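Local coordinates for CPXV018 protein (Cowpox virus, PDB 4FFE) that binds the activating receptor NKG2D as a secreted, MHC class I-like decoy ligand of cowpox virus and so probably blunts recognition of infected cells by natural killer cells, at residues A6-L11 with T80-C85; L11-S16 with P75-T80; D28-T33 with R40-F45; E62-F67 with N116-T121. All blocks are in the same frame, centred on the assembly; numbering follows the deposited sequence.

Contact 1: residues A6-L11 with T80-C85; sequences AFNFNL and TYFYEC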
loop_
_atom_site.group_PDB
_atom_site.type_symbol
_atom_site.label_atom_id
_atom_site.label_comp_id
_atom_site.label_asym_id
_atom_site.label_seq_id
_atom_site.Cartn_x
_atom_site.Cartn_y
_atom_site.Cartn_z
ATOM N N ALA A 6 -1.648 -2.302 -7.828
ATOM C CA ALA A 6 -0.847 -2.829 -6.729
ATOM C C ALA A 6 -0.350 -1.726 -5.803
ATOM O O ALA A 6 0.058 -0.656 -6.255
ATOM C CB ALA A 6 0.325 -3.636 -7.269
ATOM N N PHE A 7 -0.392 -2.003 -4.503
ATOM C CA PHE A 7 0.083 -1.069 -3.491
ATOM C C PHE A 7 1.232 -1.690 -2.706
ATOM O O PHE A 7 1.085 -2.762 -2.115
ATOM C CB PHE A 7 -1.047 -0.696 -2.531
ATOM C CG PHE A 7 -2.181 0.047 -3.181
ATOM C CD1 PHE A 7 -3.152 -0.631 -3.900
ATOM C CD2 PHE A 7 -2.279 1.424 -3.064
ATOM C CE1 PHE A 7 -4.198 0.053 -4.501
ATOM C CE2 PHE A 7 -3.322 2.115 -3.660
ATOM C CZ PHE A 7 -4.282 1.428 -4.379
ATOM N N ASN A 8 2.378 -1.021 -2.707
ATOM C CA ASN A 8 3.524 -1.491 -1.938
ATOM C C ASN A 8 3.763 -0.622 -0.708
ATOM O O ASN A 8 4.313 0.472 -0.813
ATOM C CB ASN A 8 4.781 -1.530 -2.810
ATOM C CG ASN A 8 5.906 -2.322 -2.170
ATOM O OD1 ASN A 8 5.663 -3.243 -1.397
ATOM N ND2 ASN A 8 7.143 -1.963 -2.488
ATOM N N PHE A 9 3.338 -1.112 0.454
ATOM C CA PHE A 9 3.515 -0.390 1.709
ATOM C C PHE A 9 4.841 -0.763 2.358
ATOM O O PHE A 9 5.127 -1.940 2.564
ATOM C CB PHE A 9 2.386 -0.716 2.691
ATOM C CG PHE A 9 1.022 -0.278 2.233
ATOM C CD1 PHE A 9 0.283 -1.061 1.361
ATOM C CD2 PHE A 9 0.470 0.904 2.696
ATOM C CE1 PHE A 9 -0.979 -0.662 0.947
ATOM C CE2 PHE A 9 -0.789 1.306 2.287
ATOM C CZ PHE A 9 -1.513 0.523 1.410
ATOM N N ASN A 10 5.643 0.242 2.691
ATOM C CA ASN A 10 6.888 0.009 3.414
ATOM C C ASN A 10 7.019 0.876 4.657
ATOM O O ASN A 10 6.922 2.102 4.586
ATOM C CB ASN A 10 8.100 0.225 2.505
ATOM C CG ASN A 10 8.465 -1.013 1.719
ATOM O OD1 ASN A 10 8.175 -1.115 0.527
ATOM N ND2 ASN A 10 9.106 -1.967 2.386
ATOM N N LEU A 11 7.236 0.228 5.798
ATOM C CA LEU A 11 7.520 0.934 7.040
ATOM C C LEU A 11 8.953 0.664 7.476
ATOM O O LEU A 11 9.338 -0.484 7.709
ATOM C CB LEU A 11 6.552 0.509 8.144
ATOM C CG LEU A 11 6.831 1.094 9.533
ATOM C CD1 LEU A 11 6.752 2.617 9.511
ATOM C CD2 LEU A 11 5.871 0.522 10.564
ATOM N N THR A 80 7.246 -4.724 5.083
ATOM C CA THR A 80 6.581 -4.548 3.800
ATOM C C THR A 80 5.223 -5.242 3.776
ATOM O O THR A 80 5.076 -6.367 4.253
ATOM C CB THR A 80 7.446 -5.077 2.637
ATOM O OG1 THR A 80 8.763 -4.524 2.727
ATOM C CG2 THR A 80 6.833 -4.702 1.292
ATOM N N TYR A 81 4.229 -4.550 3.235
ATOM C CA TYR A 81 2.923 -5.143 2.988
ATOM C C TYR A 81 2.512 -4.840 1.556
ATOM O O TYR A 81 2.394 -3.679 1.164
ATOM C CB TYR A 81 1.880 -4.609 3.973
ATOM C CG TYR A 81 0.472 -5.105 3.712
ATOM C CD1 TYR A 81 0.184 -6.464 3.682
ATOM C CD2 TYR A 81 -0.571 -4.213 3.508
ATOM C CE1 TYR A 81 -1.105 -6.920 3.447
ATOM C CE2 TYR A 81 -1.860 -4.656 3.274
ATOM C CZ TYR A 81 -2.123 -6.009 3.244
ATOM O OH TYR A 81 -3.408 -6.449 3.011
ATOM N N PHE A 82 2.316 -5.893 0.774
ATOM C CA PHE A 82 1.942 -5.742 -0.623
ATOM C C PHE A 82 0.484 -6.136 -0.807
ATOM O O PHE A 82 0.042 -7.162 -0.299
ATOM C CB PHE A 82 2.848 -6.600 -1.512
ATOM C CG PHE A 82 2.493 -6.551 -2.972
ATOM C CD1 PHE A 82 3.009 -5.560 -3.789
ATOM C CD2 PHE A 82 1.650 -7.500 -3.528
ATOM C CE1 PHE A 82 2.686 -5.512 -5.134
ATOM C CE2 PHE A 82 1.325 -7.459 -4.870
ATOM C CZ PHE A 82 1.843 -6.463 -5.674
ATOM N N TYR A 83 -0.263 -5.305 -1.526
ATOM C CA TYR A 83 -1.667 -5.587 -1.798
ATOM C C TYR A 83 -1.998 -5.295 -3.251
ATOM O O TYR A 83 -1.663 -4.235 -3.775
ATOM C CB TYR A 83 -2.576 -4.760 -0.893
ATOM C CG TYR A 83 -4.044 -5.035 -1.122
ATOM C CD1 TYR A 83 -4.643 -6.169 -0.592
ATOM C CD2 TYR A 83 -4.828 -4.167 -1.873
ATOM C CE1 TYR A 83 -5.976 -6.432 -0.798
ATOM C CE2 TYR A 83 -6.171 -4.424 -2.084
ATOM C CZ TYR A 83 -6.737 -5.559 -1.543
ATOM O OH TYR A 83 -8.069 -5.825 -1.743
ATOM N N GLU A 84 -2.678 -6.234 -3.896
ATOM C CA GLU A 84 -2.999 -6.091 -5.305
ATOM C C GLU A 84 -4.372 -6.659 -5.632
ATOM O O GLU A 84 -4.724 -7.752 -5.193
ATOM C CB GLU A 84 -1.944 -6.800 -6.151
ATOM C CG GLU A 84 -2.247 -6.821 -7.632
ATOM C CD GLU A 84 -1.323 -7.748 -8.388
ATOM O OE1 GLU A 84 -1.667 -8.941 -8.526
ATOM O OE2 GLU A 84 -0.252 -7.287 -8.835
ATOM N N CYS A 85 -5.149 -5.906 -6.400
ATOM C CA CYS A 85 -6.374 -6.445 -6.962
ATOM C C CYS A 85 -6.209 -6.577 -8.471
ATOM O O CYS A 85 -5.424 -5.856 -9.090
ATOM C CB CYS A 85 -7.587 -5.577 -6.610
ATOM S SG CYS A 85 -7.547 -3.891 -7.250
#
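The central strand 3-14 of the MHC class I-like platform, an antiparallel sheet with helices on one face, pairs here with its neighbour 76-88 through segments 6-11 and 80-85. Phe7 and Phe9 form hydrogen-bonded pairs with Tyr83 and Tyr81, each through two backbone bonds; Phe7 N reaches Tyr83 O at 2.7 Å, and Phe9 N reaches Tyr81 O at 2.8 Å. CA-H...O contacts fill the intervals, as from Phe82 CA to Phe7 O.

All four of these aromatic side chains project to the helix-covered face. Phe9 and Tyr81 lie side by side and point the same way, CD1 of Phe9 being 3.9 Å from CD2 of Tyr81, with ring planes 34° apart. Tyr81 O sits at the edge of the Phe9 ring, in its plane. Beyond the pair, Phe9 meets Phe63 and Phe64 of helix 52-65, while Tyr81 OH is hydrogen-bonded to Gln96 of the next strand.

Ala6, Asn8, Asn10, Thr80, Phe82 and Glu84 occupy the other face. A chi1 of 178° puts the Phe82 ring on the side of its own carbonyl carbon, and it leans diagonally across to Ala6, CZ 3.6 Å from Ala6 CB; Phe97 stacks on the same ring. Farther along, Asn8 OD1 comes within 3.3 Å of the methyl CG2 of Thr80. The threonine hydroxyl points instead to Asn10, whose ND2 makes a weak, strongly bent bond to Thr80 OG1 at 2.6 Å (117° at the hydrogen).

Contact 2: residues L11-S16 with P75-T80; sequences LEINGS and PYEDLT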
loop_
_atom_site.group_PDB
_atom_site.type_symbol
_atom_site.label_atom_id
_atom_site.label_comp_id
_atom_site.label_asym_id
_atom_site.label_seq_id
_atom_site.Cartn_x
_atom_site.Cartn_y
_atom_site.Cartn_z
ATOM N N LEU A 11 7.236 0.228 5.798
ATOM C CA LEU A 11 7.520 0.934 7.040
ATOM C C LEU A 11 8.953 0.664 7.476
ATOM O O LEU A 11 9.338 -0.484 7.709
ATOM C CB LEU A 11 6.552 0.509 8.144
ATOM C CG LEU A 11 6.831 1.094 9.533
ATOM C CD1 LEU A 11 6.752 2.617 9.511
ATOM C CD2 LEU A 11 5.871 0.522 10.564
ATOM N N GLU A 12 9.744 1.726 7.571
ATOM C CA GLU A 12 11.118 1.614 8.041
ATOM C C GLU A 12 11.211 2.148 9.463
ATOM O O GLU A 12 10.851 3.294 9.730
ATOM C CB GLU A 12 12.067 2.389 7.125
ATOM C CG GLU A 12 12.041 1.937 5.673
ATOM C CD GLU A 12 12.988 2.735 4.795
ATOM O OE1 GLU A 12 13.704 3.609 5.330
ATOM O OE2 GLU A 12 13.016 2.488 3.571
ATOM N N ILE A 13 11.686 1.311 10.377
ATOM C CA ILE A 13 11.812 1.717 11.770
ATOM C C ILE A 13 13.276 1.900 12.159
ATOM O O ILE A 13 14.014 0.927 12.315
ATOM C CB ILE A 13 11.139 0.707 12.718
ATOM C CG1 ILE A 13 9.694 0.453 12.280
ATOM C CG2 ILE A 13 11.180 1.212 14.152
ATOM C CD1 ILE A 13 8.956 -0.544 13.144
ATOM N N ASN A 14 13.688 3.156 12.298
ATOM C CA ASN A 14 15.038 3.484 12.738
ATOM C C ASN A 14 15.023 3.985 14.178
ATOM O O ASN A 14 14.835 5.176 14.428
ATOM C CB ASN A 14 15.661 4.541 11.823
ATOM C CG ASN A 14 15.748 4.085 10.379
ATOM O OD1 ASN A 14 16.747 3.502 9.959
ATOM N ND2 ASN A 14 14.697 4.353 9.609
ATOM N N GLY A 15 15.215 3.069 15.120
ATOM C CA GLY A 15 15.139 3.400 16.531
ATOM C C GLY A 15 13.708 3.667 16.950
ATOM O O GLY A 15 12.922 2.740 17.143
ATOM N N SER A 16 13.365 4.944 17.088
ATOM C CA SER A 16 12.001 5.329 17.421
ATOM C C SER A 16 11.356 6.085 16.263
ATOM O O SER A 16 10.135 6.229 16.208
ATOM C CB SER A 16 11.972 6.184 18.691
ATOM O OG SER A 16 12.433 7.497 18.430
ATOM N N PRO A 75 18.713 -2.071 15.209
ATOM C CA PRO A 75 18.732 -0.649 14.844
ATOM C C PRO A 75 17.847 -0.327 13.640
ATOM O O PRO A 75 17.436 0.823 13.477
ATOM C CB PRO A 75 20.204 -0.397 14.498
ATOM C CG PRO A 75 20.741 -1.737 14.129
ATOM C CD PRO A 75 20.033 -2.701 15.030
ATOM N N TYR A 76 17.557 -1.327 12.813
ATOM C CA TYR A 76 16.751 -1.109 11.618
ATOM C C TYR A 76 15.790 -2.265 11.355
ATOM O O TYR A 76 16.179 -3.434 11.390
ATOM C CB TYR A 76 17.655 -0.878 10.402
ATOM C CG TYR A 76 16.913 -0.626 9.107
ATOM C CD1 TYR A 76 16.363 0.618 8.829
ATOM C CD2 TYR A 76 16.777 -1.630 8.155
ATOM C CE1 TYR A 76 15.686 0.856 7.644
ATOM C CE2 TYR A 76 16.104 -1.403 6.967
ATOM C CZ TYR A 76 15.562 -0.159 6.717
ATOM O OH TYR A 76 14.892 0.070 5.537
ATOM N N GLU A 77 14.530 -1.924 11.101
ATOM C CA GLU A 77 13.517 -2.905 10.727
ATOM C C GLU A 77 12.711 -2.395 9.539
ATOM O O GLU A 77 12.151 -1.301 9.587
ATOM C CB GLU A 77 12.582 -3.199 11.904
ATOM C CG GLU A 77 13.238 -3.948 13.052
ATOM C CD GLU A 77 12.258 -4.322 14.149
ATOM O OE1 GLU A 77 11.093 -3.876 14.092
ATOM O OE2 GLU A 77 12.655 -5.067 15.071
ATOM N N ASP A 78 12.660 -3.188 8.474
ATOM C CA ASP A 78 11.892 -2.821 7.292
ATOM C C ASP A 78 10.702 -3.759 7.119
ATOM O O ASP A 78 10.869 -4.953 6.875
ATOM C CB ASP A 78 12.776 -2.842 6.043
ATOM C CG ASP A 78 12.064 -2.309 4.813
ATOM O OD1 ASP A 78 11.115 -1.513 4.972
ATOM O OD2 ASP A 78 12.454 -2.684 3.687
ATOM N N LEU A 79 9.501 -3.209 7.251
ATOM C CA LEU A 79 8.280 -3.997 7.151
ATOM C C LEU A 79 7.558 -3.682 5.846
ATOM O O LEU A 79 7.291 -2.519 5.536
ATOM C CB LEU A 79 7.366 -3.712 8.345
ATOM C CG LEU A 79 7.954 -4.030 9.724
ATOM C CD1 LEU A 79 7.201 -3.303 10.820
ATOM C CD2 LEU A 79 7.914 -5.521 9.976
ATOM N N THR A 80 7.246 -4.724 5.083
ATOM C CA THR A 80 6.581 -4.548 3.800
ATOM C C THR A 80 5.223 -5.242 3.776
ATOM O O THR A 80 5.076 -6.367 4.253
ATOM C CB THR A 80 7.446 -5.077 2.637
ATOM O OG1 THR A 80 8.763 -4.524 2.727
ATOM C CG2 THR A 80 6.833 -4.702 1.292
#
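The C-terminal end of strand 3-14 and the start of strand 76-88 pair antiparallel here in the platform sheet, Leu11 opposite Leu79 and Ile13 opposite Glu77. Four backbone hydrogen bonds join them. Three are nearly straight, among them Leu79 N to Leu11 O at 2.8 Å, whereas the last, from Glu77 N to Ile13 O, stretches to 3.1 Å and bends to 152° as the strands near their ends.

Apolar contacts lie on the face that carries the helices. CD1 of Leu79 meets two side chains of the partner strand, CD2 of Leu11 at 4.1 Å and CD1 of Ile13 at 4.0 Å, and Trp118 of helix 114-127 packs against both leucines. Glu77 shares this face; its OE1 is hydrogen-bonded to Asn114 of that helix.

Polar side chains gather on the other face. Glu12 and Asp78 run side by side with their carboxylates almost perpendicular, and OE2 of Glu12 is 4.6 Å from OD1 of Asp78, close enough that the like charges would probably repel if both are ionised. The extended chain of Glu12 passes obliquely by the phenol end of Tyr76, its CG 3.4 Å from Tyr76 OH. Along the CD1-CE1 side of the ring the amide of Asn14 points the same way, its OD1 3.1 Å from CD1 of Tyr76 at the ring edge.

Contact 3: residues D28-T33 with R40-F45; sequences DSQIIT and RPTIPF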
loop_
_atom_site.group_PDB
_atom_site.type_symbol
_atom_site.label_atom_id
_atom_site.label_comp_id
_atom_site.label_asym_id
_atom_site.label_seq_id
_atom_site.Cartn_x
_atom_site.Cartn_y
_atom_site.Cartn_z
ATOM N N ASP A 28 1.843 -2.516 -13.710
ATOM C CA ASP A 28 3.301 -2.533 -13.567
ATOM C C ASP A 28 3.987 -1.193 -13.858
ATOM O O ASP A 28 5.212 -1.121 -13.923
ATOM C CB ASP A 28 3.922 -3.663 -14.396
ATOM C CG ASP A 28 3.243 -4.993 -14.153
ATOM O OD1 ASP A 28 2.945 -5.299 -12.977
ATOM O OD2 ASP A 28 2.991 -5.724 -15.135
ATOM N N SER A 29 3.194 -0.138 -14.024
ATOM C CA SER A 29 3.734 1.213 -14.131
ATOM C C SER A 29 3.436 1.992 -12.858
ATOM O O SER A 29 2.287 2.069 -12.427
ATOM C CB SER A 29 3.142 1.950 -15.337
ATOM O OG SER A 29 3.614 1.410 -16.559
ATOM N N GLN A 30 4.470 2.567 -12.253
ATOM C CA GLN A 30 4.278 3.375 -11.056
ATOM C C GLN A 30 3.559 4.670 -11.408
ATOM O O GLN A 30 4.023 5.432 -12.254
ATOM C CB GLN A 30 5.613 3.694 -10.386
ATOM C CG GLN A 30 5.454 4.445 -9.072
ATOM C CD GLN A 30 6.749 5.051 -8.576
ATOM O OE1 GLN A 30 7.579 5.506 -9.364
ATOM N NE2 GLN A 30 6.931 5.059 -7.262
ATOM N N ILE A 31 2.426 4.917 -10.756
ATOM C CA ILE A 31 1.630 6.106 -11.046
ATOM C C ILE A 31 1.589 7.092 -9.879
ATOM O O ILE A 31 1.368 8.287 -10.077
ATOM C CB ILE A 31 0.187 5.741 -11.455
ATOM C CG1 ILE A 31 -0.547 5.057 -10.298
ATOM C CG2 ILE A 31 0.195 4.856 -12.695
ATOM C CD1 ILE A 31 -2.018 4.830 -10.561
ATOM N N ILE A 32 1.799 6.588 -8.665
ATOM C CA ILE A 32 1.697 7.404 -7.457
ATOM C C ILE A 32 2.757 6.992 -6.438
ATOM O O ILE A 32 2.994 5.803 -6.227
ATOM C CB ILE A 32 0.299 7.266 -6.796
ATOM C CG1 ILE A 32 -0.808 7.756 -7.731
ATOM C CG2 ILE A 32 0.238 8.034 -5.486
ATOM C CD1 ILE A 32 -2.202 7.562 -7.176
ATOM N N THR A 33 3.400 7.974 -5.813
ATOM C CA THR A 33 4.335 7.690 -4.728
ATOM C C THR A 33 4.006 8.522 -3.487
ATOM O O THR A 33 3.523 9.650 -3.587
ATOM C CB THR A 33 5.808 7.902 -5.156
ATOM O OG1 THR A 33 6.681 7.362 -4.157
ATOM C CG2 THR A 33 6.113 9.382 -5.351
ATOM N N ARG A 40 2.465 12.167 -4.417
ATOM C CA ARG A 40 2.799 12.750 -5.712
ATOM C C ARG A 40 2.507 11.813 -6.879
ATOM O O ARG A 40 2.656 10.599 -6.758
ATOM C CB ARG A 40 4.275 13.161 -5.745
ATOM C CG ARG A 40 4.557 14.512 -5.106
ATOM C CD ARG A 40 6.027 14.887 -5.218
ATOM N NE ARG A 40 6.865 14.111 -4.309
ATOM C CZ ARG A 40 7.261 14.536 -3.113
ATOM N NH1 ARG A 40 6.898 15.736 -2.678
ATOM N NH2 ARG A 40 8.022 13.763 -2.351
ATOM N N PRO A 41 2.085 12.382 -8.016
ATOM C CA PRO A 41 1.934 11.586 -9.237
ATOM C C PRO A 41 3.299 11.329 -9.863
ATOM O O PRO A 41 4.176 12.189 -9.792
ATOM C CB PRO A 41 1.097 12.492 -10.141
ATOM C CG PRO A 41 1.430 13.874 -9.692
ATOM C CD PRO A 41 1.666 13.783 -8.208
ATOM N N THR A 42 3.473 10.153 -10.456
ATOM C CA THR A 42 4.729 9.790 -11.098
ATOM C C THR A 42 4.503 9.443 -12.567
ATOM O O THR A 42 5.327 8.773 -13.192
ATOM C CB THR A 42 5.384 8.586 -10.402
ATOM O OG1 THR A 42 4.517 7.451 -10.502
ATOM C CG2 THR A 42 5.642 8.891 -8.933
ATOM N N ILE A 43 3.380 9.900 -13.108
ATOM C CA ILE A 43 3.034 9.658 -14.502
ATOM C C ILE A 43 2.126 10.808 -14.951
ATOM O O ILE A 43 1.316 11.294 -14.162
ATOM C CB ILE A 43 2.368 8.257 -14.675
ATOM C CG1 ILE A 43 2.415 7.787 -16.134
ATOM C CG2 ILE A 43 0.952 8.243 -14.111
ATOM C CD1 ILE A 43 1.962 6.355 -16.343
ATOM N N PRO A 44 2.299 11.286 -16.198
ATOM C CA PRO A 44 1.588 12.479 -16.681
ATOM C C PRO A 44 0.075 12.511 -16.451
ATOM O O PRO A 44 -0.417 13.530 -15.966
ATOM C CB PRO A 44 1.906 12.483 -18.174
ATOM C CG PRO A 44 3.280 11.917 -18.233
ATOM C CD PRO A 44 3.329 10.852 -17.162
ATOM N N PHE A 45 -0.646 11.440 -16.772
ATOM C CA PHE A 45 -2.107 11.473 -16.665
ATOM C C PHE A 45 -2.614 11.660 -15.231
ATOM O O PHE A 45 -3.768 12.034 -15.022
ATOM C CB PHE A 45 -2.758 10.252 -17.336
ATOM C CG PHE A 45 -2.843 9.028 -16.456
ATOM C CD1 PHE A 45 -3.966 8.790 -15.675
ATOM C CD2 PHE A 45 -1.820 8.095 -16.441
ATOM C CE1 PHE A 45 -4.052 7.661 -14.877
ATOM C CE2 PHE A 45 -1.902 6.960 -15.646
ATOM C CZ PHE A 45 -3.017 6.746 -14.861
#
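A classic beta bulge at Ile31 and Ile32, both facing Val24 of strand 17-26, disturbs the 29-34 strand just where Thr42 closes on it from the other side. Thr42 grips the strand twice. Its hydroxyl OG1 donates to Gln30 O at 2.7 Å, arriving from above the carbonyl plane, and its backbone N donates to Ile31 O at 2.8 Å, also well out of plane. The side-chain bond depends on a chi1 of 62°, which sets OG1 between the backbone N and the carbonyl carbon of Thr42 and brings it over the Gln30-Ile31 peptide.

Beyond the bulge the hairpin pairs regularly: Thr33 and Arg40 exchange two backbone bonds, Thr33 N to Arg40 O and Arg40 N to Thr33 O, both 2.9 Å. On the Thr33 side, the methyl CG2 of Thr42 meets CG2 of Thr33 at 3.6 Å, the two side chains crossing at about a right angle. Gln30 likewise crosses Thr42, its CG 3.5 Å from OG1 of Thr42.

Past Thr42 the chain leaves the pairing, but Ile43 turns its CG2 back to CB of Ile31 (3.7 Å). The CE2 corner of Phe45 then approaches the methyl CG2 of Ile31 more loosely. This hairpin forms one margin of the sheet: Ile31 and Phe45 pack against helix 132-148, while Ile32 and Pro41 meet Leu53 of helix 52-65.

Contact 4: residues E62-F67 with N116-T121; sequences EFFSLF and NMWLTT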
loop_
_atom_site.group_PDB
_atom_site.type_symbol
_atom_site.label_atom_id
_atom_site.label_comp_id
_atom_site.label_asym_id
_atom_site.label_seq_id
_atom_site.Cartn_x
_atom_site.Cartn_y
_atom_site.Cartn_z
ATOM N N GLU A 62 -3.548 6.944 7.547
ATOM C CA GLU A 62 -4.297 6.137 8.506
ATOM C C GLU A 62 -3.624 4.788 8.728
ATOM O O GLU A 62 -3.522 4.317 9.859
ATOM C CB GLU A 62 -5.733 5.910 8.021
ATOM C CG GLU A 62 -6.642 7.128 8.105
ATOM C CD GLU A 62 -7.238 7.328 9.486
ATOM O OE1 GLU A 62 -8.150 8.170 9.623
ATOM O OE2 GLU A 62 -6.794 6.651 10.438
ATOM N N PHE A 63 -3.174 4.172 7.640
ATOM C CA PHE A 63 -2.551 2.851 7.695
ATOM C C PHE A 63 -1.311 2.830 8.588
ATOM O O PHE A 63 -1.146 1.931 9.409
ATOM C CB PHE A 63 -2.202 2.371 6.280
ATOM C CG PHE A 63 -1.519 1.027 6.237
ATOM C CD1 PHE A 63 -2.259 -0.145 6.267
ATOM C CD2 PHE A 63 -0.138 0.937 6.140
ATOM C CE1 PHE A 63 -1.634 -1.382 6.216
ATOM C CE2 PHE A 63 0.493 -0.297 6.090
ATOM C CZ PHE A 63 -0.256 -1.457 6.127
ATOM N N PHE A 64 -0.448 3.828 8.433
ATOM C CA PHE A 64 0.810 3.859 9.174
ATOM C C PHE A 64 0.665 4.379 10.600
ATOM O O PHE A 64 1.278 3.846 11.524
ATOM C CB PHE A 64 1.862 4.676 8.422
ATOM C CG PHE A 64 2.338 4.028 7.156
ATOM C CD1 PHE A 64 3.096 2.868 7.202
ATOM C CD2 PHE A 64 2.037 4.578 5.923
ATOM C CE1 PHE A 64 3.540 2.266 6.037
ATOM C CE2 PHE A 64 2.479 3.984 4.755
ATOM C CZ PHE A 64 3.232 2.824 4.813
ATOM N N SER A 65 -0.147 5.418 10.778
ATOM C CA SER A 65 -0.267 6.071 12.077
ATOM C C SER A 65 -0.947 5.188 13.124
ATOM O O SER A 65 -0.715 5.349 14.321
ATOM C CB SER A 65 -1.017 7.399 11.944
ATOM O OG SER A 65 -2.386 7.180 11.658
ATOM N N LEU A 66 -1.780 4.258 12.676
ATOM C CA LEU A 66 -2.520 3.410 13.605
ATOM C C LEU A 66 -1.830 2.075 13.881
ATOM O O LEU A 66 -2.337 1.257 14.647
ATOM C CB LEU A 66 -3.957 3.188 13.124
ATOM C CG LEU A 66 -4.859 4.427 13.105
ATOM C CD1 LEU A 66 -6.321 4.020 13.076
ATOM C CD2 LEU A 66 -4.582 5.342 14.291
ATOM N N PHE A 67 -0.675 1.861 13.259
ATOM C CA PHE A 67 0.127 0.678 13.549
ATOM C C PHE A 67 0.764 0.793 14.932
ATOM O O PHE A 67 1.536 1.715 15.194
ATOM C CB PHE A 67 1.206 0.473 12.485
ATOM C CG PHE A 67 2.152 -0.654 12.793
ATOM C CD1 PHE A 67 1.717 -1.969 12.762
ATOM C CD2 PHE A 67 3.477 -0.399 13.111
ATOM C CE1 PHE A 67 2.582 -3.009 13.047
ATOM C CE2 PHE A 67 4.349 -1.437 13.396
ATOM C CZ PHE A 67 3.900 -2.744 13.363
ATOM N N ASN A 116 5.421 -9.474 14.129
ATOM C CA ASN A 116 4.171 -10.185 14.399
ATOM C C ASN A 116 2.933 -9.298 14.330
ATOM O O ASN A 116 1.904 -9.702 13.790
ATOM C CB ASN A 116 4.226 -10.872 15.765
ATOM C CG ASN A 116 5.094 -12.109 15.756
ATOM O OD1 ASN A 116 5.077 -12.885 14.801
ATOM N ND2 ASN A 116 5.863 -12.299 16.821
ATOM N N MET A 117 3.035 -8.100 14.896
ATOM C CA MET A 117 1.938 -7.140 14.865
ATOM C C MET A 117 1.636 -6.734 13.427
ATOM O O MET A 117 0.474 -6.600 13.039
ATOM C CB MET A 117 2.293 -5.904 15.697
ATOM C CG MET A 117 1.213 -4.832 15.733
ATOM S SD MET A 117 -0.182 -5.249 16.798
ATOM C CE MET A 117 0.632 -5.368 18.391
ATOM N N TRP A 118 2.695 -6.545 12.641
ATOM C CA TRP A 118 2.577 -6.178 11.232
ATOM C C TRP A 118 1.774 -7.224 10.474
ATOM O O TRP A 118 0.830 -6.898 9.760
ATOM C CB TRP A 118 3.970 -6.041 10.611
ATOM C CG TRP A 118 3.994 -5.559 9.188
ATOM C CD1 TRP A 118 4.217 -6.311 8.070
ATOM C CD2 TRP A 118 3.806 -4.210 8.733
ATOM N NE1 TRP A 118 4.177 -5.517 6.949
ATOM C CE2 TRP A 118 3.926 -4.226 7.328
ATOM C CE3 TRP A 118 3.549 -2.997 9.376
ATOM C CZ2 TRP A 118 3.796 -3.070 6.556
ATOM C CZ3 TRP A 118 3.419 -1.852 8.608
ATOM C CH2 TRP A 118 3.541 -1.898 7.213
ATOM N N LEU A 119 2.157 -8.484 10.647
ATOM C CA LEU A 119 1.497 -9.601 9.982
ATOM C C LEU A 119 0.053 -9.756 10.446
ATOM O O LEU A 119 -0.831 -10.096 9.663
ATOM C CB LEU A 119 2.272 -10.891 10.258
ATOM C CG LEU A 119 1.654 -12.213 9.799
ATOM C CD1 LEU A 119 1.516 -12.244 8.291
ATOM C CD2 LEU A 119 2.495 -13.383 10.283
ATOM N N THR A 120 -0.178 -9.492 11.726
ATOM C CA THR A 120 -1.476 -9.726 12.344
ATOM C C THR A 120 -2.511 -8.652 11.994
ATOM O O THR A 120 -3.701 -8.944 11.879
ATOM C CB THR A 120 -1.337 -9.836 13.884
ATOM O OG1 THR A 120 -0.386 -10.858 14.206
ATOM C CG2 THR A 120 -2.669 -10.178 14.538
ATOM N N THR A 121 -2.056 -7.417 11.801
ATOM C CA THR A 121 -2.978 -6.283 11.726
ATOM C C THR A 121 -3.037 -5.538 10.390
ATOM O O THR A 121 -3.986 -4.795 10.147
ATOM C CB THR A 121 -2.665 -5.247 12.824
ATOM O OG1 THR A 121 -1.363 -4.694 12.600
ATOM C CG2 THR A 121 -2.711 -5.894 14.203
HETATM O O HOH W 1 -1.438 -2.105 14.775
#
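The C-terminal end of helix 52-65 and the turn after it approach the first part of helix 114-127 with no hydrogen bond between the segments, the nearest CA atoms, those of Phe67 and Trp118, being 7.6 Å apart. An aromatic cluster of Phe63, Phe67 and Trp118 fills the interval between these two helical elements of the MHC class I-like platform.

Trp118 and Phe67 form a T-shaped (edge-to-face) pair, the six-membered ring of the indole turning its edge to the phenyl face with planes at 81°. The touching atom is CE3 of Trp118, 3.8 Å from CE1 of Phe67 and displaced toward the rim of that ring. A chi1 of 175° swings the Phe67 ring away from its own backbone N and toward helix 114-127, where CE1 lies 3.6 Å from Trp118 N, which is in the plane of the ring at its edge.

Farther out on the indole, CH2 of Trp118 reaches the edge of Phe63, at 3.6 Å from its CE2; Arg125 makes a cation-pi contact with this phenylalanine. NE1 of the buried Trp118 is hydrogen-bonded to Thr80 O, which ties the cluster to the sheet.

Thr121 stands at the edge of Phe67 while its OG1 donates to Met117 O at 2.7 Å, a bond within the helix. Met117 comes obliquely to the same corner of the ring that meets Trp118 N, its CG 3.5 Å from CE1 of Phe67.

Contacts 1 and 2 are successive lengths of one strand pair, sharing Leu11 and Thr80, yet their surroundings differ: contact 1 is buried near the centre of the chain, whereas contact 2, centred 16 Å from that point, ends among exposed polar residues. Contact 3 is also sheet pairing, but in a marginal hairpin where a side-chain hydroxyl supplements the backbone bonds. Contact 4 alone brings two alpha helices together, one of them through the turn that follows it, and relies on rings and apolar atoms. It lies against contacts 1 and 2, with Trp118 NE1 3.0 Å from Thr80 O and Phe67 packed on Leu11; contact 3 is remote from it, their centres about 25 Å apart.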